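PDB 6PYM: glutamyl endopeptidase from Staphylococcus epidermidis, which probably cleaves proteins such as human fibronectin and type 1 collagen as a serine endopeptidase, preferring peptide bonds after glutamate or aspartate. Local coordinates for residues Phe80-Ile86 / Ile96-Asn102; Gly133-Asp137 / Thr164-Asn168; His18-Val22 / Val112-Thr116. The protein carries 1 engineered substitution. All blocks are in the same frame, centred on the assembly; numbering follows the deposited sequence.

Interaction 1 of 3, residues Phe80-Ile86 / Ile96-Asn102; sequences FVGQEII and ILRVSPN
The carbonyl oxygen of R98 is gripped by two consecutive amides, Q83 N at 2.7 Å and E84 N at 3.1 Å. The first donor lies in the carbonyl plane, the second is tilted 30° from it. Two residues facing one make this a classic beta bulge, and the antiparallel register slips by one between the G82-V99 and E84-R98 pairs. R98 N returns a bond to E84 O, and I86 and I96 exchange two more. Beyond the bulge, S100 N meets V81 O at 2.9 Å, while a water links V81 N to P101 O.

E84 and R98 lie alongside each other. The glutamate runs out fully extended, whereas the arginine turns about its CG-CD bond (chi3 -71°), which brings NH1 to 3.0 Å from E84 OE1. This is a salt bridge whose hydrogen bond is weak; the carboxylate and guanidinium planes are turned 67° from each other. I86 CD1 covers one guanidinium face, 3.6 Å from R98 NH1, and E45 takes NE in a second salt bridge. At the other end S100 O sits in the plane of the F80 ring at its edge, 3.4 Å from CD2.

Strand 80-87 and strand 95-99 form a hairpin of the first barrel. Strand 45-48 flanks it beside 95-99, helix 200-209 packs on I86 and I96, and helix 108-111 covers F80 and V99.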
ATOM      1  N   PHE A  80       0.263  -8.363 -12.467  1.00  9.94           N
ATOM      2  CA  PHE A  80       0.630  -7.306 -13.392  1.00 10.86           C
ATOM      3  C   PHE A  80       2.104  -7.011 -13.180  1.00 11.39           C
ATOM      4  O   PHE A  80       2.591  -7.018 -12.044  1.00 12.84           O
ATOM      5  CB  PHE A  80      -0.207  -6.061 -13.113  1.00 11.06           C
ATOM      6  CG  PHE A  80      -1.673  -6.279 -13.326  1.00 10.88           C
ATOM      7  CD1 PHE A  80      -2.444  -6.909 -12.358  1.00 10.23           C
ATOM      8  CD2 PHE A  80      -2.274  -5.897 -14.511  1.00 12.20           C
ATOM      9  CE1 PHE A  80      -3.784  -7.147 -12.565  1.00 11.47           C
ATOM     10  CE2 PHE A  80      -3.613  -6.125 -14.722  1.00 13.15           C
ATOM     11  CZ  PHE A  80      -4.373  -6.750 -13.748  1.00 12.83           C
ATOM     12  N   VAL A  81       2.821  -6.782 -14.270  1.00 11.49           N
ATOM     13  CA  VAL A  81       4.274  -6.647 -14.236  1.00 11.62           C
ATOM     14  C   VAL A  81       4.663  -5.176 -14.248  1.00 11.61           C
ATOM     15  O   VAL A  81       4.117  -4.377 -15.020  1.00 11.02           O
ATOM     16  CB  VAL A  81       4.922  -7.413 -15.406  1.00 12.80           C
ATOM     17  CG1 VAL A  81       6.442  -7.289 -15.359  1.00 15.66           C
ATOM     18  CG2 VAL A  81       4.504  -8.882 -15.378  1.00 17.36           C
ATOM     19  N   GLY A  82       5.621  -4.819 -13.400  1.00 11.02           N
ATOM     20  CA  GLY A  82       6.107  -3.458 -13.360  1.00 11.31           C
ATOM     21  C   GLY A  82       6.583  -2.954 -14.707  1.00 12.39           C
ATOM     22  O   GLY A  82       7.216  -3.691 -15.470  1.00 13.14           O
ATOM     23  N   GLN A  83       6.280  -1.702 -15.004  1.00 11.84           N
ATOM     24  CA  GLN A  83       6.644  -1.064 -16.261  1.00 13.27           C
ATOM     25  C   GLN A  83       7.489   0.181 -16.062  1.00 13.78           C
ATOM     26  O   GLN A  83       8.452   0.393 -16.807  1.00 14.86           O
ATOM     27  CB  GLN A  83       5.374  -0.712 -17.063  1.00 13.32           C
ATOM     28  CG  GLN A  83       5.635  -0.225 -18.489  1.00 17.00           C
ATOM     29  CD  GLN A  83       5.833   1.273 -18.578  1.00 19.92           C
ATOM     30  OE1 GLN A  83       5.276   2.036 -17.789  1.00 22.47           O
ATOM     31  NE2 GLN A  83       6.632   1.707 -19.547  1.00 26.27           N
ATOM     32  N   GLU A  84       7.168   1.012 -15.071  1.00 12.63           N
ATOM     33  CA  GLU A  84       7.928   2.225 -14.819  1.00 13.18           C
ATOM     34  C   GLU A  84       7.823   2.587 -13.344  1.00 11.52           C
ATOM     35  O   GLU A  84       6.729   2.568 -12.771  1.00 12.01           O
ATOM     36  CB  GLU A  84       7.400   3.383 -15.676  1.00 15.41           C
ATOM     37  CG  GLU A  84       8.206   4.665 -15.552  1.00 20.06           C
ATOM     38  CD  GLU A  84       7.664   5.786 -16.420  1.00 27.60           C
ATOM     39  OE1 GLU A  84       6.487   5.707 -16.835  1.00 30.04           O
ATOM     40  OE2 GLU A  84       8.419   6.745 -16.685  1.00 34.61           O
ATOM     41  N   ILE A  85       8.959   2.940 -12.745  1.00 11.70           N
ATOM     42  CA  ILE A  85       9.019   3.385 -11.358  1.00 12.15           C
ATOM     43  C   ILE A  85       9.089   4.902 -11.347  1.00 11.90           C
ATOM     44  O   ILE A  85       9.961   5.495 -11.996  1.00 13.22           O
ATOM     45  CB  ILE A  85      10.238   2.782 -10.645  1.00 12.89           C
ATOM     46  CG1 ILE A  85      10.084   1.264 -10.531  1.00 14.11           C
ATOM     47  CG2 ILE A  85      10.438   3.449  -9.288  1.00 14.07           C
ATOM     48  CD1 ILE A  85      11.376   0.558 -10.212  1.00 16.64           C
ATOM     49  N   ILE A  86       8.174   5.534 -10.616  1.00 11.36           N
ATOM     50  CA  ILE A  86       8.131   6.986 -10.482  1.00 11.87           C
ATOM     51  C   ILE A  86       8.304   7.337  -9.008  1.00 11.38           C
ATOM     52  O   ILE A  86       7.314   7.370  -8.262  1.00 11.14           O
ATOM     53  CB  ILE A  86       6.813   7.558 -11.025  1.00 15.21           C
ATOM     54  CG1 ILE A  86       6.521   7.042 -12.436  1.00 17.96           C
ATOM     55  CG2 ILE A  86       6.864   9.069 -11.026  1.00 24.06           C
ATOM     56  CD1 ILE A  86       5.101   7.305 -12.892  1.00 21.68           C
ATOM     57  N   ILE A  96       5.315   5.642  -7.046  1.00  8.19           N
ATOM     58  CA  ILE A  96       4.307   5.076  -7.932  1.00  8.93           C
ATOM     59  C   ILE A  96       4.984   3.984  -8.736  1.00  9.24           C
ATOM     60  O   ILE A  96       6.095   4.178  -9.248  1.00 10.24           O
ATOM     61  CB  ILE A  96       3.740   6.148  -8.879  1.00  9.98           C
ATOM     62  CG1 ILE A  96       3.072   7.282  -8.097  1.00 10.28           C
ATOM     63  CG2 ILE A  96       2.786   5.511  -9.892  1.00 11.06           C
ATOM     64  CD1 ILE A  96       2.755   8.513  -8.949  1.00 12.13           C
ATOM     65  N   LEU A  97       4.334   2.837  -8.851  1.00  8.82           N
ATOM     66  CA  LEU A  97       4.750   1.816  -9.804  1.00  9.57           C
ATOM     67  C   LEU A  97       3.658   1.719 -10.855  1.00  9.60           C
ATOM     68  O   LEU A  97       2.517   1.357 -10.546  1.00  9.31           O
ATOM     69  CB  LEU A  97       4.984   0.459  -9.145  1.00 10.54           C
ATOM     70  CG  LEU A  97       5.390  -0.654 -10.120  1.00 11.24           C
ATOM     71  CD1 LEU A  97       6.752  -0.387 -10.755  1.00 11.94           C
ATOM     72  CD2 LEU A  97       5.387  -1.993  -9.426  1.00 12.45           C
ATOM     73  N   ARG A  98       3.997   2.084 -12.087  1.00 10.72           N
ATOM     74  CA  ARG A  98       3.111   1.853 -13.212  1.00 10.68           C
ATOM     75  C   ARG A  98       3.333   0.430 -13.691  1.00 10.11           C
ATOM     76  O   ARG A  98       4.481  -0.007 -13.823  1.00 11.71           O
ATOM     77  CB  ARG A  98       3.438   2.848 -14.323  1.00 12.96           C
ATOM     78  CG  ARG A  98       2.527   2.798 -15.530  1.00 15.40           C
ATOM     79  CD  ARG A  98       2.674   4.080 -16.341  1.00 18.14           C
ATOM     80  NE  ARG A  98       2.083   5.213 -15.635  1.00 17.09           N
ATOM     81  CZ  ARG A  98       2.611   6.431 -15.586  1.00 17.31           C
ATOM     82  NH1 ARG A  98       3.757   6.692 -16.197  1.00 20.98           N
ATOM     83  NH2 ARG A  98       1.987   7.389 -14.915  1.00 18.55           N
ATOM     84  N   VAL A  99       2.245  -0.297 -13.927  1.00 10.21           N
ATOM     85  CA  VAL A  99       2.308  -1.682 -14.367  1.00 11.10           C
ATOM     86  C   VAL A  99       1.726  -1.803 -15.767  1.00 10.79           C
ATOM     87  O   VAL A  99       0.864  -1.019 -16.183  1.00 13.75           O
ATOM     88  CB  VAL A  99       1.597  -2.649 -13.393  1.00 10.41           C
ATOM     89  CG1 VAL A  99       2.321  -2.680 -12.055  1.00 12.02           C
ATOM     90  CG2 VAL A  99       0.135  -2.262 -13.205  1.00 11.60           C
ATOM     91  N   SER A 100       2.196  -2.817 -16.487  1.00 11.67           N
ATOM     92  CA  SER A 100       1.662  -3.129 -17.800  1.00 12.64           C
ATOM     93  C   SER A 100       0.291  -3.784 -17.670  1.00 13.16           C
ATOM     94  O   SER A 100      -0.052  -4.323 -16.615  1.00 14.18           O
ATOM     95  CB  SER A 100       2.605  -4.094 -18.516  1.00 15.80           C
ATOM     96  OG  SER A 100       3.864  -3.495 -18.763  1.00 15.69           O
ATOM     97  N   PRO A 101      -0.515  -3.757 -18.735  1.00 13.70           N
ATOM     98  CA  PRO A 101      -1.731  -4.576 -18.749  1.00 13.89           C
ATOM     99  C   PRO A 101      -1.365  -6.050 -18.648  1.00 15.48           C
ATOM    100  O   PRO A 101      -0.223  -6.449 -18.884  1.00 16.84           O
ATOM    101  CB  PRO A 101      -2.360  -4.269 -20.118  1.00 15.55           C
ATOM    102  CG  PRO A 101      -1.706  -3.011 -20.586  1.00 19.31           C
ATOM    103  CD  PRO A 101      -0.336  -3.000 -19.988  1.00 15.72           C
ATOM    104  N   ASN A 102      -2.352  -6.869 -18.295  1.00 14.61           N
ATOM    105  CA  ASN A 102      -2.103  -8.298 -18.135  1.00 17.74           C
ATOM    106  C   ASN A 102      -2.183  -9.020 -19.482  1.00 20.86           C
ATOM    107  O   ASN A 102      -2.326  -8.405 -20.542  1.00 20.34           O
ATOM    108  CB  ASN A 102      -3.003  -8.899 -17.057  1.00 16.74           C
ATOM    109  CG  ASN A 102      -4.472  -8.956 -17.462  1.00 16.59           C
ATOM    110  OD1 ASN A 102      -4.839  -8.714 -18.618  1.00 16.57           O
ATOM    111  ND2 ASN A 102      -5.323  -9.283 -16.500  1.00 17.59           N
TER
HETATM  112  O   HOH W   1       1.580  -7.352 -16.833  1.00 15.87           O

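Interaction 2 of 3, residues Gly133-Asp137 / Thr164-Asn168; sequences GYPGD and TVGGN
V165 reaches toward the loop 133-137 and meets both P135 and D137. Its CB lies 4.1 Å from P135 CB, and the D137 side chain crosses the valine at about a right angle, with OD1 3.5 Å from V165 CB. The D137 side chain folds back this way at chi1 64°, and its other oxygen, OD2, forms a salt bridge with R8, a residue that the side chains of P135 and V165 also touch.

G166 contributes its carbonyl: O accepts G136 N at 2.7 Å, a short bond bent to 137° at the hydrogen. It ties the two loops together through the second residue of a type II turn from V165 to N168. In the trypsin-like fold this turn immediately precedes the nucleophile, here A169, an engineered replacement for the serine. By analogy with relatives, the backbone amides of G167 and A169 probably form the oxyanion hole, and a G166 carbonyl turned to G136 is consistent with that.

G167 takes the positive phi usual at the third position of a type II turn. Its O stands 3.1 Å from Y134 O, two acceptors that come close without a hydrogen bond between them. S37 OG hydrogen-bonds to G167 O and to Y134 N.

N168 closes the turn twice over. Its N bonds to V165 O, while OD1 receives V165 N at 3.0 Å, nearly straight (170°) and on a lone pair in the amide plane. The P135 ring crosses this amide obliquely, P135 CB touching N168 OD1 at 3.5 Å.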
ATOM      1  N   GLY A 133      -2.410  -5.182   4.405  1.00  7.09           N
ATOM      2  CA  GLY A 133      -1.379  -5.586   3.476  1.00  7.28           C
ATOM      3  C   GLY A 133      -0.902  -6.984   3.791  1.00  6.67           C
ATOM      4  O   GLY A 133      -1.688  -7.803   4.283  1.00  7.23           O
ATOM      5  N   TYR A 134       0.373  -7.258   3.522  1.00  6.83           N
ATOM      6  CA  TYR A 134       0.895  -8.622   3.414  1.00  7.30           C
ATOM      7  C   TYR A 134       2.083  -8.828   4.349  1.00  7.64           C
ATOM      8  O   TYR A 134       3.238  -8.867   3.909  1.00  8.58           O
ATOM      9  CB  TYR A 134       1.224  -8.931   1.950  1.00  8.49           C
ATOM     10  CG  TYR A 134      -0.023  -8.972   1.099  1.00  7.94           C
ATOM     11  CD1 TYR A 134      -0.739 -10.151   0.976  1.00  8.13           C
ATOM     12  CD2 TYR A 134      -0.518  -7.828   0.472  1.00  7.98           C
ATOM     13  CE1 TYR A 134      -1.901 -10.208   0.246  1.00  8.50           C
ATOM     14  CE2 TYR A 134      -1.681  -7.880  -0.273  1.00  7.95           C
ATOM     15  CZ  TYR A 134      -2.363  -9.072  -0.388  1.00  8.16           C
ATOM     16  OH  TYR A 134      -3.518  -9.104  -1.140  1.00  9.18           O
ATOM     17  N   PRO A 135       1.831  -8.986   5.651  1.00  8.05           N
ATOM     18  CA  PRO A 135       2.932  -9.190   6.605  1.00  8.84           C
ATOM     19  C   PRO A 135       3.638 -10.518   6.400  1.00  8.59           C
ATOM     20  O   PRO A 135       3.009 -11.561   6.211  1.00  9.23           O
ATOM     21  CB  PRO A 135       2.224  -9.164   7.967  1.00  9.27           C
ATOM     22  CG  PRO A 135       0.812  -9.581   7.665  1.00  9.14           C
ATOM     23  CD  PRO A 135       0.521  -8.965   6.320  1.00  8.65           C
ATOM     24  N   GLY A 136       4.967 -10.483   6.512  1.00  9.14           N
ATOM     25  CA  GLY A 136       5.804 -11.644   6.251  1.00 10.22           C
ATOM     26  C   GLY A 136       5.842 -12.701   7.335  1.00 10.43           C
ATOM     27  O   GLY A 136       6.420 -13.770   7.104  1.00 12.35           O
ATOM     28  N   ASP A 137       5.264 -12.447   8.506  1.00  9.80           N
ATOM     29  CA  ASP A 137       5.163 -13.511   9.495  1.00 11.04           C
ATOM     30  C   ASP A 137       3.998 -14.446   9.222  1.00 10.18           C
ATOM     31  O   ASP A 137       3.942 -15.533   9.809  1.00 12.41           O
ATOM     32  CB  ASP A 137       5.091 -12.948  10.918  1.00 10.02           C
ATOM     33  CG  ASP A 137       3.849 -12.108  11.171  1.00 10.53           C
ATOM     34  OD1 ASP A 137       3.439 -11.320  10.288  1.00 10.72           O
ATOM     35  OD2 ASP A 137       3.287 -12.209  12.280  1.00 12.27           O
ATOM     36  N   THR A 164       2.802  -3.995  12.741  1.00  7.89           N
ATOM     37  CA  THR A 164       3.091  -4.406  11.372  1.00  8.34           C
ATOM     38  C   THR A 164       4.355  -5.255  11.395  1.00  8.06           C
ATOM     39  O   THR A 164       5.120  -5.225  12.361  1.00  8.50           O
ATOM     40  CB  THR A 164       3.329  -3.201  10.449  1.00  7.89           C
ATOM     41  OG1 THR A 164       4.498  -2.501  10.884  1.00  8.74           O
ATOM     42  CG2 THR A 164       2.147  -2.239  10.453  1.00  9.76           C
ATOM     43  N   VAL A 165       4.580  -6.007  10.316  1.00  8.35           N
ATOM     44  CA  VAL A 165       5.739  -6.885  10.192  1.00  9.63           C
ATOM     45  C   VAL A 165       6.299  -6.745   8.788  1.00  9.01           C
ATOM     46  O   VAL A 165       5.548  -6.554   7.829  1.00  9.90           O
ATOM     47  CB  VAL A 165       5.356  -8.365  10.484  1.00 10.87           C
ATOM     48  CG1 VAL A 165       6.524  -9.325  10.213  1.00 12.94           C
ATOM     49  CG2 VAL A 165       4.888  -8.521  11.920  1.00 12.09           C
ATOM     50  N   GLY A 166       7.624  -6.872   8.668  1.00  9.45           N
ATOM     51  CA  GLY A 166       8.300  -6.907   7.383  1.00  9.78           C
ATOM     52  C   GLY A 166       7.501  -7.646   6.331  1.00  9.36           C
ATOM     53  O   GLY A 166       7.076  -8.783   6.538  1.00  9.62           O
ATOM     54  N   GLY A 167       7.281  -6.980   5.195  1.00  9.36           N
ATOM     55  CA  GLY A 167       6.313  -7.373   4.188  1.00  9.55           C
ATOM     56  C   GLY A 167       5.162  -6.392   4.088  1.00  7.35           C
ATOM     57  O   GLY A 167       4.606  -6.196   2.998  1.00  8.08           O
ATOM     58  N   ASN A 168       4.830  -5.738   5.200  1.00  7.38           N
ATOM     59  CA  ASN A 168       3.821  -4.690   5.198  1.00  7.28           C
ATOM     60  C   ASN A 168       4.263  -3.443   4.442  1.00  7.40           C
ATOM     61  O   ASN A 168       3.397  -2.632   4.119  1.00  7.74           O
ATOM     62  CB  ASN A 168       3.454  -4.274   6.628  1.00  7.64           C
ATOM     63  CG  ASN A 168       2.260  -5.031   7.201  1.00  7.10           C
ATOM     64  OD1 ASN A 168       2.381  -5.678   8.243  1.00  8.42           O
ATOM     65  ND2 ASN A 168       1.095  -4.913   6.562  1.00  8.21           N
TER

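Interaction 3 of 3, residues His18-Val22 / Val112-Thr116; sequences HYDAV and VKPAT
D20 slides past V112 in the opposite direction, its CB 4.0 Å from V112 CB, so the methylene and the start of the carboxylate lie along the valine. V112 CG1, anti to its own carbonyl carbon, packs 3.5 Å from D20 O. That oxygen also accepts a hydrogen bond from the hydroxyl of S68.

The carboxylate itself continues to the next residue. With chi1 at 60°, D20 CG stands between its backbone N and carbonyl carbon, and OD2 is thereby brought to 3.0 Å from K113 N. The bond is straight at the hydrogen (164°), but the amide approaches from well above the carboxylate plane rather than within it. OD1 serves the same residue at one remove: a water donates to D20 OD1 and to K113 O, both at 2.7 Å. One aspartate thus holds both the N-H and the C=O of K113, directly and through solvent, just where the chain leaves helix 108-111. The lysine chain beyond CB leads away.

A21 fills the next position with a methyl group. Its CB rests 3.6 Å from K113 O and 4.1 Å from A115 CB. Both alanines are bonded through their backbones to V40, so strand 34-42 lies alongside and joins the pair. The type I turn from Y19 to V22, closed by V22 N on Y19 O, delivers the chain into strand 22-27 of the first barrel, while 112-116 sets out toward strand 128-133 of the second. Two such inter-barrel connections packed together are characteristic of the two-barrel chymotrypsin-like fold.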
ATOM      1  N   HIS A  18     -13.285  -2.388   0.044  1.00 10.90           N
ATOM      2  CA  HIS A  18     -12.053  -1.629  -0.130  1.00 10.13           C
ATOM      3  C   HIS A  18     -10.807  -2.506  -0.187  1.00  8.97           C
ATOM      4  O   HIS A  18      -9.712  -1.984  -0.442  1.00  9.67           O
ATOM      5  CB  HIS A  18     -11.924  -0.536   0.940  1.00 10.70           C
ATOM      6  CG  HIS A  18     -11.522  -1.030   2.298  1.00  9.63           C
ATOM      7  ND1 HIS A  18     -12.384  -1.690   3.152  1.00 11.59           N
ATOM      8  CD2 HIS A  18     -10.352  -0.913   2.966  1.00 10.09           C
ATOM      9  CE1 HIS A  18     -11.755  -1.972   4.279  1.00 11.06           C
ATOM     10  NE2 HIS A  18     -10.522  -1.502   4.195  1.00 10.69           N
ATOM     11  N   TYR A  19     -10.940  -3.815   0.022  1.00  8.49           N
ATOM     12  CA  TYR A  19      -9.782  -4.696   0.047  1.00  7.79           C
ATOM     13  C   TYR A  19      -9.248  -5.021  -1.335  1.00  8.07           C
ATOM     14  O   TYR A  19      -8.074  -5.395  -1.452  1.00  7.86           O
ATOM     15  CB  TYR A  19     -10.131  -5.993   0.776  1.00  8.49           C
ATOM     16  CG  TYR A  19     -10.540  -5.739   2.203  1.00  9.63           C
ATOM     17  CD1 TYR A  19      -9.604  -5.332   3.144  1.00  9.45           C
ATOM     18  CD2 TYR A  19     -11.861  -5.872   2.604  1.00 11.71           C
ATOM     19  CE1 TYR A  19      -9.962  -5.084   4.449  1.00  9.90           C
ATOM     20  CE2 TYR A  19     -12.237  -5.622   3.913  1.00 12.57           C
ATOM     21  CZ  TYR A  19     -11.283  -5.221   4.831  1.00 11.38           C
ATOM     22  OH  TYR A  19     -11.671  -4.968   6.135  1.00 13.15           O
ATOM     23  N   ASP A  20     -10.063  -4.866  -2.384  1.00  8.44           N
ATOM     24  CA  ASP A  20      -9.634  -5.324  -3.701  1.00  8.49           C
ATOM     25  C   ASP A  20      -8.363  -4.623  -4.168  1.00  7.21           C
ATOM     26  O   ASP A  20      -7.525  -5.236  -4.836  1.00  8.27           O
ATOM     27  CB  ASP A  20     -10.754  -5.226  -4.748  1.00  9.29           C
ATOM     28  CG  ASP A  20     -11.283  -3.805  -4.960  1.00  9.25           C
ATOM     29  OD1 ASP A  20     -11.014  -2.890  -4.148  1.00 10.55           O
ATOM     30  OD2 ASP A  20     -12.025  -3.614  -5.962  1.00 10.96           O
ATOM     31  N   ALA A  21      -8.203  -3.345  -3.827  1.00  7.76           N
ATOM     32  CA  ALA A  21      -7.054  -2.574  -4.281  1.00  7.26           C
ATOM     33  C   ALA A  21      -5.780  -2.906  -3.516  1.00  7.22           C
ATOM     34  O   ALA A  21      -4.687  -2.554  -3.977  1.00  7.33           O
ATOM     35  CB  ALA A  21      -7.354  -1.078  -4.174  1.00  7.97           C
ATOM     36  N   VAL A  22      -5.898  -3.531  -2.348  1.00  7.00           N
ATOM     37  CA  VAL A  22      -4.724  -3.936  -1.584  1.00  7.10           C
ATOM     38  C   VAL A  22      -3.970  -5.006  -2.365  1.00  6.96           C
ATOM     39  O   VAL A  22      -4.573  -5.982  -2.839  1.00  7.76           O
ATOM     40  CB  VAL A  22      -5.149  -4.430  -0.191  1.00  7.44           C
ATOM     41  CG1 VAL A  22      -3.937  -4.858   0.623  1.00  8.17           C
ATOM     42  CG2 VAL A  22      -5.944  -3.351   0.543  1.00  8.34           C
ATOM     43  N   VAL A 112      -9.747  -4.182 -10.537  1.00 10.25           N
ATOM     44  CA  VAL A 112     -10.166  -3.789  -9.201  1.00 10.78           C
ATOM     45  C   VAL A 112     -10.560  -2.326  -9.260  1.00 11.21           C
ATOM     46  O   VAL A 112     -10.195  -1.603 -10.190  1.00 12.13           O
ATOM     47  CB  VAL A 112      -9.060  -4.002  -8.144  1.00  9.21           C
ATOM     48  CG1 VAL A 112      -8.635  -5.452  -8.125  1.00 10.26           C
ATOM     49  CG2 VAL A 112      -7.867  -3.084  -8.398  1.00 11.85           C
ATOM     50  N   LYS A 113     -11.323  -1.892  -8.269  1.00 10.89           N
ATOM     51  CA  LYS A 113     -11.630  -0.470  -8.146  1.00 11.02           C
ATOM     52  C   LYS A 113     -10.439   0.251  -7.526  1.00  9.84           C
ATOM     53  O   LYS A 113     -10.040  -0.090  -6.406  1.00 10.81           O
ATOM     54  CB  LYS A 113     -12.852  -0.255  -7.262  1.00 13.07           C
ATOM     55  CG  LYS A 113     -13.367   1.180  -7.303  1.00 19.83           C
ATOM     56  CD  LYS A 113     -14.656   1.337  -6.508  1.00 21.86           C
ATOM     57  CE  LYS A 113     -15.275   2.714  -6.724  1.00 26.42           C
ATOM     58  NZ  LYS A 113     -14.418   3.817  -6.208  1.00 28.25           N
ATOM     59  N   PRO A 114      -9.860   1.247  -8.191  1.00  9.50           N
ATOM     60  CA  PRO A 114      -8.780   2.006  -7.551  1.00 10.20           C
ATOM     61  C   PRO A 114      -9.239   2.588  -6.221  1.00  9.59           C
ATOM     62  O   PRO A 114     -10.391   3.014  -6.069  1.00 11.26           O
ATOM     63  CB  PRO A 114      -8.465   3.099  -8.577  1.00 12.15           C
ATOM     64  CG  PRO A 114      -8.816   2.463  -9.889  1.00 12.32           C
ATOM     65  CD  PRO A 114     -10.074   1.677  -9.584  1.00 11.96           C
ATOM     66  N   ALA A 115      -8.328   2.588  -5.252  1.00  8.92           N
ATOM     67  CA  ALA A 115      -8.649   3.091  -3.928  1.00  8.96           C
ATOM     68  C   ALA A 115      -8.930   4.584  -3.969  1.00  9.51           C
ATOM     69  O   ALA A 115      -8.408   5.318  -4.813  1.00 10.48           O
ATOM     70  CB  ALA A 115      -7.487   2.829  -2.977  1.00  8.89           C
ATOM     71  N   THR A 116      -9.783   5.027  -3.053  1.00  9.31           N
ATOM     72  CA  THR A 116     -10.006   6.449  -2.845  1.00 10.24           C
ATOM     73  C   THR A 116      -8.940   6.987  -1.904  1.00  9.03           C
ATOM     74  O   THR A 116      -8.688   6.402  -0.847  1.00  9.88           O
ATOM     75  CB  THR A 116     -11.388   6.667  -2.222  1.00 10.85           C
ATOM     76  OG1 THR A 116     -12.402   6.144  -3.091  1.00 13.16           O
ATOM     77  CG2 THR A 116     -11.645   8.153  -1.990  1.00 13.88           C
TER
HETATM   78  O   HOH W   2     -11.085  -0.223  -3.935  1.00 12.37           O

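Interactions 2 and 3 touch: G133 CA packs 3.9 Å from V22 CG1, although their centres are 18 Å apart. Interaction 1 touches neither; its nearest atoms are about 7 Å from those of interaction 3 and about 11 Å from those of interaction 2. Helix 108-111 connects interactions 1 and 3 along the chain. The predicted charge relay is divided between the two barrels. The hairpin of interaction 1 carries D93 in its connecting loop, about 10 Å from I85, side chain to side chain. Interaction 2 holds the turn that ends just before A169, whose side chain is about 5 Å from G167. Interaction 3 lies away from these sites.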